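Local coordinates for pseudouridine synthase (Pyrococcus abyssi, PDB 2AUS), which probably isomerises uridine to pseudouridine in RNA as Cbf5, the synthase of the archaeal box H/ACA sRNP, in complex here with Nop10, at residues I49-P54 / D211-L217; L72-G78 / L89-E94; V128-F132 / H186-L191. The contacts are given in a common frame with arbitrary orientation. Residue numbers count along the deposited sequence, not the author numbering.

Interaction 1: I49-P54 / D211-L217; sequences INLDKP and DETLVTL
Extended residues 49-53 lie beside a short, weakly bonded strand at 214-215 and parallel to it, with Leu51 opposite Val215 (CA to CA 5.0 Å). Val215 bonds to the residues flanking Leu51: Val215 N to Asn50 O (2.9 Å) and Asp52 N to Val215 O (2.8 Å). The pairing is local: the segments' end-to-end directions differ by 70°. A type I turn from Asp211 to Leu214 leads in, and Asp211 OD2 accepts from Thr213 N (2.8 Å), an Asx turn. Asn50, chi1 t, gives ND2 to Thr213 OG1 (2.9 Å). One water links Asn50 N to Thr213 O; another links Asp52 O to Leu217 N. Leu51 and Val215 share a face; Ile49 CG2 meets Val215 CG2 (3.6 Å) and Leu51 CD2 reaches Leu217 CD2 (4.1 Å). Asp52 forms a salt bridge with Arg201. Nop10 packs on Asp52, Pro54, Thr216 and Leu217. This is a short parallel strand pair whose second strand leads through the Thr216 N-cap into helix 217-228, within the mixed sheet of a TruB-family synthase.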
# COMPACT_ATOMS: atom_id res chain seq x y z
N ILE A 49 -22.78 5.69 -2.95
CA ILE A 49 -21.62 6.48 -3.34
C ILE A 49 -21.10 6.04 -4.70
O ILE A 49 -20.96 4.85 -4.96
CB ILE A 49 -20.46 6.30 -2.33
CG1 ILE A 49 -20.91 6.72 -0.93
CG2 ILE A 49 -19.25 7.13 -2.76
CD1 ILE A 49 -19.84 6.55 0.14
N ASN A 50 -20.84 7.00 -5.57
CA ASN A 50 -20.28 6.69 -6.88
C ASN A 50 -18.78 6.85 -6.66
O ASN A 50 -18.20 7.90 -6.93
CB ASN A 50 -20.80 7.66 -7.94
CG ASN A 50 -20.26 7.36 -9.32
OD1 ASN A 50 -19.83 6.24 -9.61
ND2 ASN A 50 -20.28 8.36 -10.19
N LEU A 51 -18.17 5.79 -6.14
CA LEU A 51 -16.75 5.82 -5.82
C LEU A 51 -15.80 5.43 -6.93
O LEU A 51 -16.08 4.52 -7.72
CB LEU A 51 -16.50 4.91 -4.62
CG LEU A 51 -15.11 5.09 -4.00
CD1 LEU A 51 -15.16 6.22 -2.96
CD2 LEU A 51 -14.67 3.79 -3.35
N ASP A 52 -14.67 6.13 -7.00
CA ASP A 52 -13.63 5.82 -7.99
C ASP A 52 -12.69 4.93 -7.21
O ASP A 52 -11.87 5.41 -6.43
CB ASP A 52 -12.88 7.08 -8.43
CG ASP A 52 -11.91 6.82 -9.59
OD1 ASP A 52 -11.54 5.65 -9.83
OD2 ASP A 52 -11.52 7.79 -10.28
N LYS A 53 -12.83 3.62 -7.38
CA LYS A 53 -11.99 2.67 -6.67
C LYS A 53 -10.53 2.83 -7.06
O LYS A 53 -10.19 2.94 -8.23
CB LYS A 53 -12.44 1.24 -6.97
CG LYS A 53 -11.52 0.16 -6.40
CD LYS A 53 -11.85 -1.21 -6.95
CE LYS A 53 -10.88 -2.26 -6.43
NZ LYS A 53 -9.46 -1.89 -6.75
N PRO A 54 -9.63 2.85 -6.07
CA PRO A 54 -8.21 2.99 -6.42
C PRO A 54 -7.65 1.59 -6.69
O PRO A 54 -8.13 0.61 -6.13
CB PRO A 54 -7.61 3.61 -5.16
CG PRO A 54 -8.39 2.93 -4.08
CD PRO A 54 -9.83 2.96 -4.61
N ASP A 211 -18.65 11.42 -13.73
CA ASP A 211 -19.23 12.74 -13.81
C ASP A 211 -18.97 13.43 -12.48
O ASP A 211 -18.16 12.95 -11.69
CB ASP A 211 -20.72 12.65 -14.12
CG ASP A 211 -21.49 11.85 -13.08
OD1 ASP A 211 -22.65 11.49 -13.37
OD2 ASP A 211 -20.95 11.59 -11.98
N GLU A 212 -19.66 14.54 -12.21
CA GLU A 212 -19.42 15.25 -10.97
C GLU A 212 -19.65 14.42 -9.71
O GLU A 212 -19.12 14.74 -8.66
CB GLU A 212 -20.25 16.54 -10.90
CG GLU A 212 -21.75 16.35 -10.68
CD GLU A 212 -22.44 15.67 -11.84
OE1 GLU A 212 -22.07 15.95 -13.01
OE2 GLU A 212 -23.36 14.86 -11.59
N THR A 213 -20.43 13.34 -9.82
CA THR A 213 -20.71 12.52 -8.64
C THR A 213 -19.63 11.50 -8.29
O THR A 213 -19.69 10.87 -7.23
CB THR A 213 -22.04 11.77 -8.76
OG1 THR A 213 -21.93 10.73 -9.74
CG2 THR A 213 -23.15 12.73 -9.17
N LEU A 214 -18.65 11.32 -9.18
CA LEU A 214 -17.58 10.36 -8.91
C LEU A 214 -16.67 10.95 -7.85
O LEU A 214 -16.10 12.02 -8.05
CB LEU A 214 -16.77 10.08 -10.18
CG LEU A 214 -15.66 9.04 -10.01
CD1 LEU A 214 -16.29 7.66 -9.80
CD2 LEU A 214 -14.75 9.03 -11.24
N VAL A 215 -16.53 10.26 -6.73
CA VAL A 215 -15.68 10.74 -5.65
C VAL A 215 -14.64 9.71 -5.21
O VAL A 215 -14.79 8.51 -5.47
CB VAL A 215 -16.53 11.15 -4.41
CG1 VAL A 215 -17.43 12.32 -4.79
CG2 VAL A 215 -17.36 9.97 -3.92
N THR A 216 -13.59 10.18 -4.55
CA THR A 216 -12.52 9.31 -4.08
C THR A 216 -12.60 9.16 -2.56
O THR A 216 -13.29 9.92 -1.89
CB THR A 216 -11.12 9.87 -4.41
OG1 THR A 216 -10.93 11.10 -3.69
CG2 THR A 216 -10.97 10.13 -5.90
N LEU A 217 -11.87 8.18 -2.04
CA LEU A 217 -11.83 7.92 -0.61
C LEU A 217 -11.34 9.15 0.16
O LEU A 217 -11.81 9.43 1.26
CB LEU A 217 -10.92 6.72 -0.35
CG LEU A 217 -11.49 5.41 -0.91
CD1 LEU A 217 -10.40 4.35 -1.01
CD2 LEU A 217 -12.62 4.94 -0.00
O HOH W 1 -21.11 9.80 -5.28
O HOH W 2 -10.71 6.45 -4.08

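Interaction 2: L72-G78 / L89-E94; sequences LEKAGHG and LPVALE
Leu72 points toward the neighbouring strand and lays its CD1 against CD2 of Leu93, 3.6 Å away, with both side chains in the m,t rotamer. Just beyond it the chain turns into strand 75-77, which runs antiparallel to 89-93: the axes are 4.5 Å apart at closest and the strand directions differ by 156°. The register sets Ala75 against Leu93 and His77 against Val91 as non-hydrogen-bonded pairs, with CA atoms 4.3 Å apart in the former. Gly76 and Ala92 form the hydrogen-bonded pair between them, through Gly76 N to Ala92 O (2.9 Å) and Ala92 N to Gly76 O (2.7 Å). Further bonds continue the ladder at both ends: Gly78 N to Pro90 O (2.9 Å) and Glu94 N to Lys74 O (2.8 Å). This is a beta hairpin with a long connection; in TruB relatives the corresponding loop carries the catalytic aspartate. Ala75, His77, Val91 and Leu93 share the face on which helix 59-69 packs, where Ala75 CB lies 4.3 Å from Val91 CG1. His77 CB is 4.0 Å from Leu89 CD1, while its ring NE2 bonds to Thr80. Glu94, with positive phi (40°), directs its CA-to-CB bond away, but an m,m side chain folds back so that OE1 accepts from Lys74 N (2.9 Å) and Glu73 N (3.1 Å).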
# COMPACT_ATOMS: atom_id res chain seq x y z
N LEU A 72 -20.09 3.94 9.50
CA LEU A 72 -21.29 3.20 9.16
C LEU A 72 -21.25 1.80 9.73
O LEU A 72 -20.20 1.30 10.11
CB LEU A 72 -21.44 3.09 7.64
CG LEU A 72 -21.24 4.35 6.80
CD1 LEU A 72 -21.38 3.99 5.33
CD2 LEU A 72 -22.25 5.41 7.20
N GLU A 73 -22.42 1.16 9.79
CA GLU A 73 -22.55 -0.20 10.28
C GLU A 73 -22.56 -1.15 9.09
O GLU A 73 -21.96 -2.21 9.13
CB GLU A 73 -23.85 -0.35 11.08
CG GLU A 73 -23.85 0.41 12.41
CD GLU A 73 -22.99 -0.26 13.46
OE1 GLU A 73 -21.92 -0.81 13.09
OE2 GLU A 73 -23.36 -0.23 14.66
N LYS A 74 -23.24 -0.74 8.02
CA LYS A 74 -23.37 -1.55 6.81
C LYS A 74 -23.10 -0.77 5.53
O LYS A 74 -23.30 0.44 5.47
CB LYS A 74 -24.78 -2.14 6.72
CG LYS A 74 -25.20 -3.00 7.89
CD LYS A 74 -24.37 -4.28 7.97
CE LYS A 74 -24.76 -5.12 9.18
NZ LYS A 74 -23.97 -6.39 9.23
N ALA A 75 -22.66 -1.49 4.51
CA ALA A 75 -22.38 -0.92 3.20
C ALA A 75 -22.10 -2.11 2.30
O ALA A 75 -21.71 -3.16 2.78
CB ALA A 75 -21.17 -0.00 3.26
N GLY A 76 -22.29 -1.93 0.99
CA GLY A 76 -22.04 -3.00 0.05
C GLY A 76 -21.80 -2.46 -1.34
O GLY A 76 -22.35 -1.42 -1.73
N HIS A 77 -20.96 -3.14 -2.12
CA HIS A 77 -20.67 -2.67 -3.46
C HIS A 77 -21.45 -3.42 -4.52
O HIS A 77 -21.92 -4.54 -4.31
CB HIS A 77 -19.18 -2.79 -3.76
CG HIS A 77 -18.68 -4.20 -3.83
ND1 HIS A 77 -18.38 -4.95 -2.71
CD2 HIS A 77 -18.45 -5.01 -4.90
CE1 HIS A 77 -17.98 -6.15 -3.08
NE2 HIS A 77 -18.01 -6.22 -4.40
N GLY A 78 -21.59 -2.79 -5.68
CA GLY A 78 -22.28 -3.40 -6.79
C GLY A 78 -21.25 -3.64 -7.88
O GLY A 78 -20.51 -2.73 -8.23
N LEU A 89 -17.16 2.38 -8.80
CA LEU A 89 -17.52 1.33 -7.86
C LEU A 89 -18.68 1.84 -7.01
O LEU A 89 -18.48 2.53 -6.01
CB LEU A 89 -16.34 0.97 -6.95
CG LEU A 89 -16.68 -0.15 -5.97
CD1 LEU A 89 -16.83 -1.46 -6.74
CD2 LEU A 89 -15.60 -0.27 -4.92
N PRO A 90 -19.92 1.51 -7.40
CA PRO A 90 -21.07 1.97 -6.62
C PRO A 90 -21.07 1.28 -5.26
O PRO A 90 -21.00 0.05 -5.17
CB PRO A 90 -22.26 1.55 -7.47
CG PRO A 90 -21.72 1.59 -8.86
CD PRO A 90 -20.36 0.93 -8.68
N VAL A 91 -21.15 2.06 -4.20
CA VAL A 91 -21.18 1.51 -2.85
C VAL A 91 -22.44 2.01 -2.15
O VAL A 91 -22.57 3.20 -1.87
CB VAL A 91 -19.93 1.93 -2.04
CG1 VAL A 91 -19.96 1.28 -0.66
CG2 VAL A 91 -18.66 1.52 -2.77
N ALA A 92 -23.38 1.10 -1.91
CA ALA A 92 -24.63 1.45 -1.24
C ALA A 92 -24.38 1.46 0.27
O ALA A 92 -23.64 0.62 0.78
CB ALA A 92 -25.73 0.45 -1.60
N LEU A 93 -24.99 2.41 0.97
CA LEU A 93 -24.78 2.56 2.40
C LEU A 93 -25.96 2.20 3.31
O LEU A 93 -27.13 2.39 2.96
CB LEU A 93 -24.38 4.01 2.72
CG LEU A 93 -23.42 4.70 1.76
CD1 LEU A 93 -23.29 6.16 2.15
CD2 LEU A 93 -22.05 4.01 1.79
N GLU A 94 -25.61 1.69 4.49
CA GLU A 94 -26.58 1.35 5.52
C GLU A 94 -27.86 0.68 5.01
O GLU A 94 -27.83 -0.41 4.46
CB GLU A 94 -26.92 2.61 6.31
CG GLU A 94 -25.69 3.35 6.85
CD GLU A 94 -25.15 2.76 8.15
OE1 GLU A 94 -25.08 1.52 8.27
OE2 GLU A 94 -24.79 3.54 9.06

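Interaction 3: V128-F132 / H186-L191; sequences VMKEF and HIGLAL
Two helical segments run roughly antiparallel, 128-131 against 186-191, with Val128 nearest Leu191 (CA to CA 7.1 Å) and Met129 nearest Ile187 (6.9 Å). The interface is built from apolar side chains, and its shape is set by Val128 and Phe132, four residues apart, whose CA-to-CB bonds both point at the other segment. The Phe132 ring is the largest bump. Its chi1 of -91° falls between rotamer wells and lays the ring in a shallow hollow formed by His186, Ile187 and Ala190. Ile187 CG1 covers one ring face, 3.7 Å from the centroid and only 8° off the ring normal, a CH-pi contact. The CB of Ala190 meets the ring edge, 3.6 Å from Phe132 CE1, and Phe132 CE2 touches His186 CB at 3.7 Å. In return the small Ala190 methyl fits between Phe132 and Val128, its CB also 3.7 Å from Val128 CG1. Val128 CG2 lies 3.7 Å from Leu191 CD2, and CG1 is close to it as well. Met129 leaves sideways: its CG grazes Ile187 CG2 (4.0 Å), and the side chain then packs on the sheet, touching Met114, Ile158, Ile160, Val168 and Phe170. Ile187 also touches Met114, and Leu191 touches Leu116. Helices 122-131 and 180-191 thus pack side by side on one antiparallel sheet, an alpha/beta layer arrangement typical of the pseudouridine synthase fold.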
# COMPACT_ATOMS: atom_id res chain seq x y z
N VAL A 128 -10.12 -6.37 -36.71
CA VAL A 128 -10.44 -7.48 -35.82
C VAL A 128 -11.21 -7.05 -34.58
O VAL A 128 -12.10 -7.76 -34.12
CB VAL A 128 -9.16 -8.20 -35.37
CG1 VAL A 128 -9.49 -9.25 -34.32
CG2 VAL A 128 -8.49 -8.84 -36.57
N MET A 129 -10.86 -5.89 -34.03
CA MET A 129 -11.55 -5.40 -32.84
C MET A 129 -12.90 -4.82 -33.22
O MET A 129 -13.68 -4.43 -32.35
CB MET A 129 -10.70 -4.36 -32.12
CG MET A 129 -9.52 -4.98 -31.39
SD MET A 129 -8.56 -3.76 -30.50
CE MET A 129 -9.68 -3.35 -29.15
N LYS A 130 -13.16 -4.76 -34.51
CA LYS A 130 -14.43 -4.24 -35.00
C LYS A 130 -15.40 -5.41 -35.08
O LYS A 130 -16.60 -5.25 -34.91
CB LYS A 130 -14.25 -3.60 -36.38
CG LYS A 130 -15.47 -2.84 -36.88
CD LYS A 130 -15.78 -1.65 -35.99
CE LYS A 130 -17.00 -0.87 -36.48
NZ LYS A 130 -17.33 0.27 -35.57
N GLU A 131 -14.85 -6.60 -35.31
CA GLU A 131 -15.66 -7.81 -35.42
C GLU A 131 -16.03 -8.40 -34.06
O GLU A 131 -16.88 -9.29 -33.98
CB GLU A 131 -14.91 -8.87 -36.23
CG GLU A 131 -13.79 -9.56 -35.46
CD GLU A 131 -13.02 -10.57 -36.29
OE1 GLU A 131 -12.44 -10.18 -37.32
OE2 GLU A 131 -13.00 -11.76 -35.90
N PHE A 132 -15.39 -7.93 -32.99
CA PHE A 132 -15.71 -8.44 -31.66
C PHE A 132 -16.91 -7.75 -31.04
O PHE A 132 -17.36 -8.12 -29.96
CB PHE A 132 -14.51 -8.35 -30.72
CG PHE A 132 -13.65 -9.57 -30.73
CD1 PHE A 132 -12.68 -9.74 -31.72
CD2 PHE A 132 -13.85 -10.58 -29.80
CE1 PHE A 132 -11.92 -10.91 -31.77
CE2 PHE A 132 -13.10 -11.75 -29.84
CZ PHE A 132 -12.13 -11.91 -30.83
N HIS A 186 -9.34 -13.34 -26.17
CA HIS A 186 -9.90 -13.79 -27.44
C HIS A 186 -9.48 -12.91 -28.60
O HIS A 186 -9.34 -13.39 -29.73
CB HIS A 186 -11.43 -13.84 -27.35
CG HIS A 186 -11.94 -14.95 -26.48
ND1 HIS A 186 -13.25 -15.37 -26.50
CD2 HIS A 186 -11.31 -15.72 -25.57
CE1 HIS A 186 -13.40 -16.37 -25.65
NE2 HIS A 186 -12.24 -16.60 -25.07
N ILE A 187 -9.28 -11.62 -28.34
CA ILE A 187 -8.85 -10.69 -29.37
C ILE A 187 -7.41 -11.03 -29.73
O ILE A 187 -7.01 -10.94 -30.89
CB ILE A 187 -8.93 -9.22 -28.88
CG1 ILE A 187 -10.39 -8.77 -28.81
CG2 ILE A 187 -8.11 -8.31 -29.79
CD1 ILE A 187 -10.59 -7.39 -28.19
N GLY A 188 -6.64 -11.45 -28.73
CA GLY A 188 -5.26 -11.82 -28.96
C GLY A 188 -5.19 -13.09 -29.80
O GLY A 188 -4.29 -13.24 -30.63
N LEU A 189 -6.13 -14.00 -29.58
CA LEU A 189 -6.18 -15.26 -30.32
C LEU A 189 -6.55 -14.98 -31.77
O LEU A 189 -5.99 -15.58 -32.68
CB LEU A 189 -7.20 -16.22 -29.71
CG LEU A 189 -6.80 -16.93 -28.41
CD1 LEU A 189 -7.97 -17.78 -27.92
CD2 LEU A 189 -5.57 -17.79 -28.64
N ALA A 190 -7.48 -14.06 -31.96
CA ALA A 190 -7.93 -13.69 -33.30
C ALA A 190 -6.81 -13.02 -34.09
O ALA A 190 -6.71 -13.20 -35.30
CB ALA A 190 -9.13 -12.75 -33.20
N LEU A 191 -5.97 -12.25 -33.40
CA LEU A 191 -4.85 -11.57 -34.05
C LEU A 191 -3.71 -12.54 -34.32
O LEU A 191 -2.78 -12.23 -35.07
CB LEU A 191 -4.34 -10.42 -33.17
CG LEU A 191 -5.28 -9.23 -33.05
CD1 LEU A 191 -4.70 -8.22 -32.08
CD2 LEU A 191 -5.50 -8.60 -34.42

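Interactions 1 and 2 are joined through strand 47-53, which pairs with 214-215 in interaction 1 and also with strand 88-93, which carries one side of interaction 2. Their centres lie 13 Å apart, and they touch directly: Leu51 O and Leu89 N at 2.6 Å and Ile49 N and Val91 O at 2.7 Å are probable hydrogen bonds, while Ile49 CD1 packs on Leu93 CD2 at 3.8 Å. Interaction 3 belongs to an antiparallel sheet that includes strands 108-116, 152-164 and 167-174: its centre is about 32 Å from that of interaction 1 and 37 Å from that of interaction 2, with nearest atoms about 21 and 22 Å away. In TruB relatives the active-site cleft lies between the two halves of the catalytic domain, consistent with this separation.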